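Non-sulfated chondroitin lyase E66 (Autographa californica nucleopolyhedrovirus, PDB 3VSN) cleaves non-sulfated chondroitin as an envelope lyase of the occlusion-derived virus and is essential for oral infection of the insect host, whose midgut peritrophic matrix it may digest. Local coordinates at residues Ala135-His139 against Phe140-Met144; Trp185-Thr188 against Ala189-Met193; Tyr208-Ala211 against Gln212-Gln215; Gln220-Leu223 against Asn224-Phe228. All blocks are in the same frame, centred on the assembly; numbering follows the deposited sequence.

How the contacts relate
All four contacts are local turns of the alpha-helical lyase domain, contacts 1, 2 and 3 at the starts of helices 138-154, 189-205 and 210-214, contact 4 at the end of helix 217-225. Contacts 1 and 2 touch: Trp-137 lies against Arg-187 and the catalytic Asn-191. Contact 4 packs on the first turn of helix 189-205, which contact 2 holds, while contact 3 joins contact 4 through Arg-214 and Leu-223. Contact 1 has five buried residues and none exposed, with aromatic and aliphatic packing; contact 2 is a surface contact, polar and water-bridged. Contacts 3 and 4 are partly buried: contact 3, far from the annotated sites, relies on capping, contact 4 on paired aliphatic side chains.

Contact 1. Residues Ala135-His139 against Phe140-Met144; sequences ADWYH and FTITM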
# COMPACT_ATOMS: atom_id res chain seq x y z
N ALA A 135 3.98 -23.06 -21.65
CA ALA A 135 3.91 -22.58 -20.27
C ALA A 135 3.04 -21.34 -20.08
O ALA A 135 2.88 -20.85 -18.96
CB ALA A 135 5.32 -22.34 -19.73
N ASP A 136 2.46 -20.83 -21.17
CA ASP A 136 1.60 -19.64 -21.11
C ASP A 136 0.13 -20.02 -20.86
O ASP A 136 -0.77 -19.68 -21.64
CB ASP A 136 1.75 -18.80 -22.39
CG ASP A 136 3.09 -18.08 -22.46
OD1 ASP A 136 3.96 -18.31 -21.58
OD2 ASP A 136 3.28 -17.28 -23.40
N TRP A 137 -0.10 -20.70 -19.74
CA TRP A 137 -1.41 -21.24 -19.39
C TRP A 137 -2.33 -20.22 -18.77
O TRP A 137 -3.55 -20.44 -18.72
CB TRP A 137 -1.22 -22.41 -18.42
CG TRP A 137 -0.52 -22.00 -17.15
CD1 TRP A 137 0.84 -22.05 -16.86
CD2 TRP A 137 -1.14 -21.40 -15.95
NE1 TRP A 137 1.10 -21.57 -15.60
CE2 TRP A 137 -0.04 -21.16 -15.00
CE3 TRP A 137 -2.44 -21.08 -15.58
CZ2 TRP A 137 -0.27 -20.62 -13.75
CZ3 TRP A 137 -2.65 -20.53 -14.31
CH2 TRP A 137 -1.59 -20.30 -13.42
N TYR A 138 -1.76 -19.11 -18.29
CA TYR A 138 -2.47 -18.14 -17.43
C TYR A 138 -3.86 -17.74 -17.92
O TYR A 138 -4.85 -17.93 -17.21
CB TYR A 138 -1.61 -16.89 -17.20
CG TYR A 138 -2.14 -15.97 -16.11
CD1 TYR A 138 -1.91 -16.24 -14.76
CD2 TYR A 138 -2.86 -14.81 -16.43
CE1 TYR A 138 -2.38 -15.41 -13.76
CE2 TYR A 138 -3.34 -13.97 -15.43
CZ TYR A 138 -3.09 -14.27 -14.10
OH TYR A 138 -3.56 -13.44 -13.10
N HIS A 139 -3.94 -17.19 -19.12
CA HIS A 139 -5.19 -16.63 -19.64
C HIS A 139 -6.25 -17.66 -19.95
O HIS A 139 -7.43 -17.32 -20.04
CB HIS A 139 -4.92 -15.71 -20.82
CG HIS A 139 -4.27 -14.41 -20.43
ND1 HIS A 139 -3.06 -14.03 -20.87
CD2 HIS A 139 -4.72 -13.39 -19.59
CE1 HIS A 139 -2.75 -12.83 -20.35
NE2 HIS A 139 -3.77 -12.44 -19.56
N PHE A 140 -5.84 -18.92 -20.07
CA PHE A 140 -6.79 -20.00 -20.30
C PHE A 140 -7.47 -20.45 -19.00
O PHE A 140 -8.66 -20.78 -19.00
CB PHE A 140 -6.11 -21.19 -20.99
CG PHE A 140 -5.50 -20.84 -22.32
CD1 PHE A 140 -6.30 -20.70 -23.45
CD2 PHE A 140 -4.13 -20.62 -22.44
CE1 PHE A 140 -5.74 -20.36 -24.68
CE2 PHE A 140 -3.57 -20.29 -23.66
CZ PHE A 140 -4.38 -20.16 -24.79
N THR A 141 -6.71 -20.45 -17.91
CA THR A 141 -7.19 -20.89 -16.60
C THR A 141 -7.82 -19.76 -15.79
O THR A 141 -8.82 -19.97 -15.08
CB THR A 141 -6.03 -21.52 -15.80
OG1 THR A 141 -5.60 -22.73 -16.45
CG2 THR A 141 -6.44 -21.84 -14.38
N ILE A 142 -7.24 -18.57 -15.89
CA ILE A 142 -7.63 -17.44 -15.04
C ILE A 142 -8.63 -16.52 -15.74
O ILE A 142 -9.77 -16.39 -15.29
CB ILE A 142 -6.39 -16.64 -14.54
CG1 ILE A 142 -5.40 -17.56 -13.80
CG2 ILE A 142 -6.80 -15.46 -13.67
CD1 ILE A 142 -5.99 -18.32 -12.62
N THR A 143 -8.20 -15.91 -16.84
CA THR A 143 -8.99 -14.87 -17.50
C THR A 143 -10.18 -15.42 -18.30
O THR A 143 -11.28 -14.87 -18.23
CB THR A 143 -8.11 -13.98 -18.39
OG1 THR A 143 -6.87 -13.72 -17.72
CG2 THR A 143 -8.81 -12.65 -18.67
N MET A 144 -9.95 -16.49 -19.05
CA MET A 144 -11.00 -17.04 -19.92
C MET A 144 -12.28 -17.49 -19.18
O MET A 144 -13.37 -17.16 -19.63
CB MET A 144 -10.45 -18.17 -20.80
CG MET A 144 -11.41 -18.61 -21.90
SD MET A 144 -10.78 -20.05 -22.78
CE MET A 144 -11.02 -21.34 -21.56
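A chi1 of -168° swings the Tyr-138 ring away from its own N and beside its carbonyl carbon, where Ile-142 meets it; CG1 of Ile-142, beside its own N (chi1 -56°), sits over one face of the ring. The CH-pi contact is close, Ile-142 CG1 lying 3.7 Å from Tyr-138 CE1, while CG2 reaches toward the hydroxyl end. That hydroxyl is hydrogen-bonded to Glu-51. Trp-137 turns its six-membered ring edge to Thr-141, CE3 being 3.6 Å from Thr-141 CB, and Thr-141 OG1 is hydrogen-bonded to Ser-182 OG. Trp-137 leads into helix 138-154 of the alpha-helical domain, whose first turn has overlapping bonds. Two donors share Trp-137 O, Thr-141 N nearly in line with the C=O and Phe-140 N from above the carbonyl plane. Tyr-138 O takes Ile-142 N at 2.8 Å. A wider pi-type turn follows, in which Met-144 N reaches His-139 O at 2.8 Å. Phe-140 brings its ring edge to the backbone of the preceding loop, CE2 lying 3.5 Å from Asp-136 O, and stacks on Phe-78. The Trp-137 ring in turn packs against the catalytic Asn-191 and makes a cation-pi contact with Arg-187.

Contact 2. Residues Trp185-Thr188 against Ala189-Met193; sequences WHRT and AGNSM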
# COMPACT_ATOMS: atom_id res chain seq x y z
N TRP A 185 -3.26 -29.27 -14.20
CA TRP A 185 -2.51 -28.65 -13.10
C TRP A 185 -3.37 -28.36 -11.91
O TRP A 185 -4.51 -27.90 -12.05
CB TRP A 185 -1.88 -27.34 -13.55
CG TRP A 185 -0.64 -27.46 -14.40
CD1 TRP A 185 0.60 -27.98 -14.04
CD2 TRP A 185 -0.46 -26.97 -15.77
NE1 TRP A 185 1.50 -27.88 -15.07
CE2 TRP A 185 0.93 -27.28 -16.14
CE3 TRP A 185 -1.28 -26.34 -16.70
CZ2 TRP A 185 1.44 -26.96 -17.39
CZ3 TRP A 185 -0.75 -26.03 -17.96
CH2 TRP A 185 0.58 -26.33 -18.29
N HIS A 186 -2.83 -28.60 -10.72
CA HIS A 186 -3.45 -28.17 -9.48
C HIS A 186 -3.01 -26.76 -9.19
O HIS A 186 -1.85 -26.42 -9.39
CB HIS A 186 -3.08 -29.11 -8.34
CG HIS A 186 -3.56 -28.64 -6.98
ND1 HIS A 186 -4.84 -28.76 -6.58
CD2 HIS A 186 -2.87 -28.05 -5.93
CE1 HIS A 186 -4.96 -28.27 -5.34
NE2 HIS A 186 -3.76 -27.83 -4.94
N ARG A 187 -3.94 -25.92 -8.73
CA ARG A 187 -3.63 -24.52 -8.47
C ARG A 187 -3.91 -24.11 -7.02
O ARG A 187 -4.74 -24.73 -6.34
CB ARG A 187 -4.38 -23.60 -9.44
CG ARG A 187 -4.08 -23.85 -10.92
CD ARG A 187 -2.62 -23.56 -11.26
NE ARG A 187 -2.33 -23.79 -12.68
CZ ARG A 187 -1.10 -23.92 -13.18
NH1 ARG A 187 -0.04 -23.85 -12.39
NH2 ARG A 187 -0.94 -24.13 -14.48
N THR A 188 -3.21 -23.08 -6.56
CA THR A 188 -3.31 -22.60 -5.18
C THR A 188 -3.33 -21.07 -5.14
O THR A 188 -3.27 -20.42 -6.19
CB THR A 188 -2.09 -23.05 -4.34
OG1 THR A 188 -0.89 -22.54 -4.93
CG2 THR A 188 -2.01 -24.57 -4.23
N ALA A 189 -3.41 -20.52 -3.93
CA ALA A 189 -3.19 -19.10 -3.66
C ALA A 189 -4.01 -18.17 -4.56
O ALA A 189 -5.22 -18.37 -4.71
CB ALA A 189 -1.70 -18.77 -3.74
N GLY A 190 -3.36 -17.16 -5.15
CA GLY A 190 -4.03 -16.15 -5.98
C GLY A 190 -4.77 -16.73 -7.18
O GLY A 190 -5.89 -16.31 -7.49
N ASN A 191 -4.13 -17.68 -7.85
CA ASN A 191 -4.74 -18.39 -8.98
C ASN A 191 -6.06 -19.06 -8.59
O ASN A 191 -7.06 -18.90 -9.28
CB ASN A 191 -3.77 -19.43 -9.56
CG ASN A 191 -2.54 -18.82 -10.20
OD1 ASN A 191 -2.55 -17.68 -10.67
ND2 ASN A 191 -1.45 -19.58 -10.22
N SER A 192 -6.05 -19.78 -7.48
CA SER A 192 -7.24 -20.51 -7.02
C SER A 192 -8.37 -19.57 -6.61
O SER A 192 -9.54 -19.89 -6.82
CB SER A 192 -6.89 -21.49 -5.89
OG SER A 192 -6.77 -20.85 -4.63
N MET A 193 -8.03 -18.42 -6.05
CA MET A 193 -9.04 -17.43 -5.68
C MET A 193 -9.80 -16.89 -6.89
O MET A 193 -11.01 -16.68 -6.82
CB MET A 193 -8.42 -16.28 -4.86
CG MET A 193 -7.95 -16.72 -3.48
SD MET A 193 -7.48 -15.35 -2.40
CE MET A 193 -5.78 -15.11 -2.89
O HOH W 1 -1.06 -21.91 -8.40
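Thr-188 O and Ser-192 form the tight part of this contact, where the loop after strand 185-186 enters helix 189-205. Ser-192 N donates to Thr-188 O at 3.1 Å in a nearly straight bond (163°), though it approaches from well above the carbonyl plane. Ser-192 OG, held between its backbone N and carbonyl carbon (chi1 80°), turns back to donate to Ala-189 O at 2.9 Å. Met-193 N also donates to Ala-189 O, at 3.1 Å, so two donors grip this carbonyl in the first turn. Ser-192 also packs on Ile-222 of helix 217-225.

The other side is looser and wetter. Arg-187 CB comes no nearer to Asn-191 CB than 4.2 Å, and a water joins the two segments instead, accepting from Thr-188 N at 3.1 Å and from Asn-191 ND2 at 3.0 Å. The Arg-187 guanidinium has Trp-185 CB over one face. Asn-191 is a catalytic proton acceptor, and Ala-189 packs on the proton donor Tyr-254. Because the bridging water takes an N-H from ND2, it probably helps to orient the Asn-191 amide within the active site.

Contact 3. Residues Tyr208-Ala211 against Gln212-Gln215; sequences YSLA and QIRQ
An N-cap starts the short helix 210-214 of the alpha-helical lyase domain, and Ser-209 is the capping residue. A chi1 of 76° folds its OG back over the first helical turn, where it accepts from Gln-212 N in a weak capping bond of 3.3 Å. The same N-H also leans weakly on Ser-209 O. That carbonyl has a firmer partner in Ile-213 N, at 3.1 Å and nearly straight (168°). One residue on, Leu-210 O takes Arg-214 N at 2.9 Å.

Apolar contacts accompany the cap. Tyr-208, just before the helix, places CB 3.9 Å from Ile-213 CG1, and Leu-210 CD2 meets Ile-213 CD1 at 4.2 Å. The Gln-212 side chain extends past the Ser-209 hydroxyl, Gln-212 CG lying 3.3 Å from Ser-209 OG, and crosses Tyr-208 at about a right angle. Leu-210 and Ile-213 are buried, Leu-210 against Thr-200 and Met-204 of helix 189-205, and Ile-213 against Gln-203 of that helix and Ile-219 of helix 217-225. Leu-210 N is hydrogen-bonded to Glu-30 OE1, which ties the start of this short helix to the N-terminal helix 29-48. A water bridges Ala-211 and Gln-215, donating to Ala-211 O at 2.8 Å and accepting from Gln-215 NE2.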
# COMPACT_ATOMS: atom_id res chain seq x y z
N TYR A 208 -26.48 -27.45 -9.06
CA TYR A 208 -26.01 -27.68 -7.69
C TYR A 208 -26.30 -26.47 -6.79
O TYR A 208 -26.15 -25.33 -7.22
CB TYR A 208 -24.51 -27.98 -7.66
CG TYR A 208 -24.10 -29.27 -8.34
CD1 TYR A 208 -24.25 -30.50 -7.70
CD2 TYR A 208 -23.53 -29.25 -9.61
CE1 TYR A 208 -23.86 -31.68 -8.32
CE2 TYR A 208 -23.13 -30.42 -10.24
CZ TYR A 208 -23.30 -31.63 -9.59
OH TYR A 208 -22.91 -32.80 -10.21
N SER A 209 -26.71 -26.73 -5.55
CA SER A 209 -26.92 -25.66 -4.59
C SER A 209 -25.58 -25.19 -4.03
O SER A 209 -24.60 -25.94 -4.06
CB SER A 209 -27.86 -26.10 -3.45
OG SER A 209 -27.19 -26.94 -2.53
N LEU A 210 -25.54 -23.97 -3.52
CA LEU A 210 -24.32 -23.43 -2.91
C LEU A 210 -23.83 -24.27 -1.73
O LEU A 210 -22.63 -24.44 -1.54
CB LEU A 210 -24.50 -21.95 -2.52
CG LEU A 210 -24.51 -20.97 -3.69
CD1 LEU A 210 -25.00 -19.59 -3.28
CD2 LEU A 210 -23.13 -20.88 -4.33
N ALA A 211 -24.77 -24.82 -0.95
CA ALA A 211 -24.44 -25.73 0.15
C ALA A 211 -23.70 -26.98 -0.33
O ALA A 211 -22.80 -27.46 0.36
CB ALA A 211 -25.69 -26.11 0.93
N GLN A 212 -24.07 -27.49 -1.50
CA GLN A 212 -23.40 -28.64 -2.10
C GLN A 212 -22.00 -28.29 -2.59
O GLN A 212 -21.04 -29.01 -2.31
CB GLN A 212 -24.22 -29.21 -3.28
CG GLN A 212 -25.55 -29.83 -2.91
CD GLN A 212 -26.20 -30.52 -4.09
OE1 GLN A 212 -25.91 -31.68 -4.38
NE2 GLN A 212 -27.09 -29.81 -4.78
N ILE A 213 -21.90 -27.19 -3.33
CA ILE A 213 -20.63 -26.72 -3.89
C ILE A 213 -19.61 -26.46 -2.78
O ILE A 213 -18.43 -26.82 -2.91
CB ILE A 213 -20.84 -25.44 -4.75
CG1 ILE A 213 -21.80 -25.73 -5.91
CG2 ILE A 213 -19.51 -24.93 -5.29
CD1 ILE A 213 -22.57 -24.52 -6.40
N ARG A 214 -20.07 -25.86 -1.69
CA ARG A 214 -19.26 -25.60 -0.50
C ARG A 214 -18.48 -26.83 -0.02
O ARG A 214 -17.31 -26.72 0.38
CB ARG A 214 -20.15 -25.05 0.63
CG ARG A 214 -19.70 -25.38 2.04
CD ARG A 214 -19.01 -24.22 2.73
NE ARG A 214 -19.98 -23.25 3.23
CZ ARG A 214 -19.73 -22.35 4.18
NH1 ARG A 214 -18.53 -22.29 4.76
NH2 ARG A 214 -20.68 -21.52 4.57
N GLN A 215 -19.13 -28.00 -0.08
CA GLN A 215 -18.55 -29.23 0.46
C GLN A 215 -17.49 -29.89 -0.43
O GLN A 215 -16.77 -30.78 0.03
CB GLN A 215 -19.66 -30.24 0.82
CG GLN A 215 -20.49 -29.84 2.04
CD GLN A 215 -19.64 -29.55 3.27
OE1 GLN A 215 -18.80 -30.36 3.68
NE2 GLN A 215 -19.86 -28.38 3.88
O HOH W 2 -22.45 -27.31 3.12

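Contact 4. Residues Gln220-Leu223 against Asn224-Phe228; sequences QEIL and NTIAF
Ile-222 and Leu-223 meet Ile-226 at the C-terminal end of helix 217-225, part of the alpha-helical lyase domain. Ile-226 uses two branches: CG2 crosses toward Ile-222 CG2 at 4.2 Å, while CD1 lies beside Leu-223 CD2, the two side chains pointing the same way. A chi1 of 64° tucks Ile-226 CG1 in over the backbone, 3.3 Å from Ile-222 O, and with chi2 extended (168°) CD1 runs out beside the leucine.

Backbone bonds set this spacing. Gln-220 O accepts from Asn-224 N and Glu-221 O from Thr-225 N; Ile-226, which carries the packing, is fixed by its own N-H, donated to Ile-222 O at 2.8 Å. The chain then leaves the helix, Phe-228 having positive phi, and Thr-225 O lies 4.0 Å above the plane of the Phe-228 ring, offset toward its rim.

Farther out, Tyr-265 of helix 262-269 packs on both isoleucines and Phe-269 on Leu-223, while Met-193 of helix 189-205 lies against Ile-226. Thr-225 and Phe-228 both touch Tyr-254, the catalytic proton donor, so the helix end and the chain just after it line that residue. Asn-275 holds the departing chain through a backbone hydrogen bond with Ala-227 and through its ND2, hydrogen-bonded to Phe-228 O.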
# COMPACT_ATOMS: atom_id res chain seq x y z
N GLN A 220 -13.17 -26.30 -0.53
CA GLN A 220 -12.62 -26.37 0.83
C GLN A 220 -11.19 -25.85 0.89
O GLN A 220 -10.81 -25.18 1.85
CB GLN A 220 -12.71 -27.80 1.38
CG GLN A 220 -14.13 -28.25 1.71
CD GLN A 220 -14.69 -27.60 2.97
OE1 GLN A 220 -15.75 -26.97 2.93
NE2 GLN A 220 -13.99 -27.76 4.08
N GLU A 221 -10.40 -26.15 -0.14
CA GLU A 221 -9.03 -25.62 -0.25
C GLU A 221 -9.04 -24.10 -0.37
O GLU A 221 -8.24 -23.41 0.28
CB GLU A 221 -8.30 -26.25 -1.44
CG GLU A 221 -7.96 -27.72 -1.25
CD GLU A 221 -7.26 -28.34 -2.44
OE1 GLU A 221 -6.86 -27.62 -3.37
OE2 GLU A 221 -7.09 -29.58 -2.44
N ILE A 222 -9.95 -23.57 -1.20
CA ILE A 222 -10.08 -22.13 -1.39
C ILE A 222 -10.55 -21.43 -0.12
O ILE A 222 -10.03 -20.37 0.24
CB ILE A 222 -10.99 -21.78 -2.60
CG1 ILE A 222 -10.31 -22.21 -3.91
CG2 ILE A 222 -11.32 -20.29 -2.64
CD1 ILE A 222 -11.22 -22.18 -5.12
N LEU A 223 -11.52 -22.03 0.58
CA LEU A 223 -12.01 -21.48 1.85
C LEU A 223 -10.89 -21.32 2.87
O LEU A 223 -10.86 -20.34 3.62
CB LEU A 223 -13.15 -22.33 2.43
CG LEU A 223 -14.46 -22.41 1.65
CD1 LEU A 223 -15.43 -23.35 2.35
CD2 LEU A 223 -15.10 -21.04 1.45
N ASN A 224 -9.96 -22.27 2.88
CA ASN A 224 -8.77 -22.18 3.71
C ASN A 224 -7.88 -21.02 3.25
O ASN A 224 -7.41 -20.22 4.07
CB ASN A 224 -7.99 -23.49 3.67
CG ASN A 224 -7.21 -23.74 4.95
OD1 ASN A 224 -5.99 -23.61 4.99
ND2 ASN A 224 -7.93 -24.10 6.01
N THR A 225 -7.66 -20.93 1.94
CA THR A 225 -6.83 -19.89 1.34
C THR A 225 -7.35 -18.48 1.65
O THR A 225 -6.56 -17.57 1.92
CB THR A 225 -6.67 -20.12 -0.18
OG1 THR A 225 -6.01 -21.37 -0.40
CG2 THR A 225 -5.85 -19.00 -0.84
N ILE A 226 -8.67 -18.31 1.64
CA ILE A 226 -9.29 -16.98 1.83
C ILE A 226 -9.64 -16.63 3.28
O ILE A 226 -10.19 -15.55 3.54
CB ILE A 226 -10.56 -16.79 0.95
CG1 ILE A 226 -11.66 -17.78 1.36
CG2 ILE A 226 -10.21 -16.89 -0.53
CD1 ILE A 226 -13.03 -17.48 0.78
N ALA A 227 -9.33 -17.52 4.22
CA ALA A 227 -9.68 -17.29 5.62
C ALA A 227 -8.97 -16.05 6.18
O ALA A 227 -9.58 -15.25 6.90
CB ALA A 227 -9.38 -18.51 6.47
N PHE A 228 -7.71 -15.88 5.79
CA PHE A 228 -6.84 -14.81 6.28
C PHE A 228 -6.86 -14.66 7.81
O PHE A 228 -7.17 -13.59 8.33
CB PHE A 228 -7.13 -13.48 5.57
CG PHE A 228 -6.72 -13.48 4.12
CD1 PHE A 228 -5.37 -13.42 3.77
CD2 PHE A 228 -7.67 -13.55 3.11
CE1 PHE A 228 -4.99 -13.43 2.44
CE2 PHE A 228 -7.29 -13.56 1.78
CZ PHE A 228 -5.94 -13.50 1.44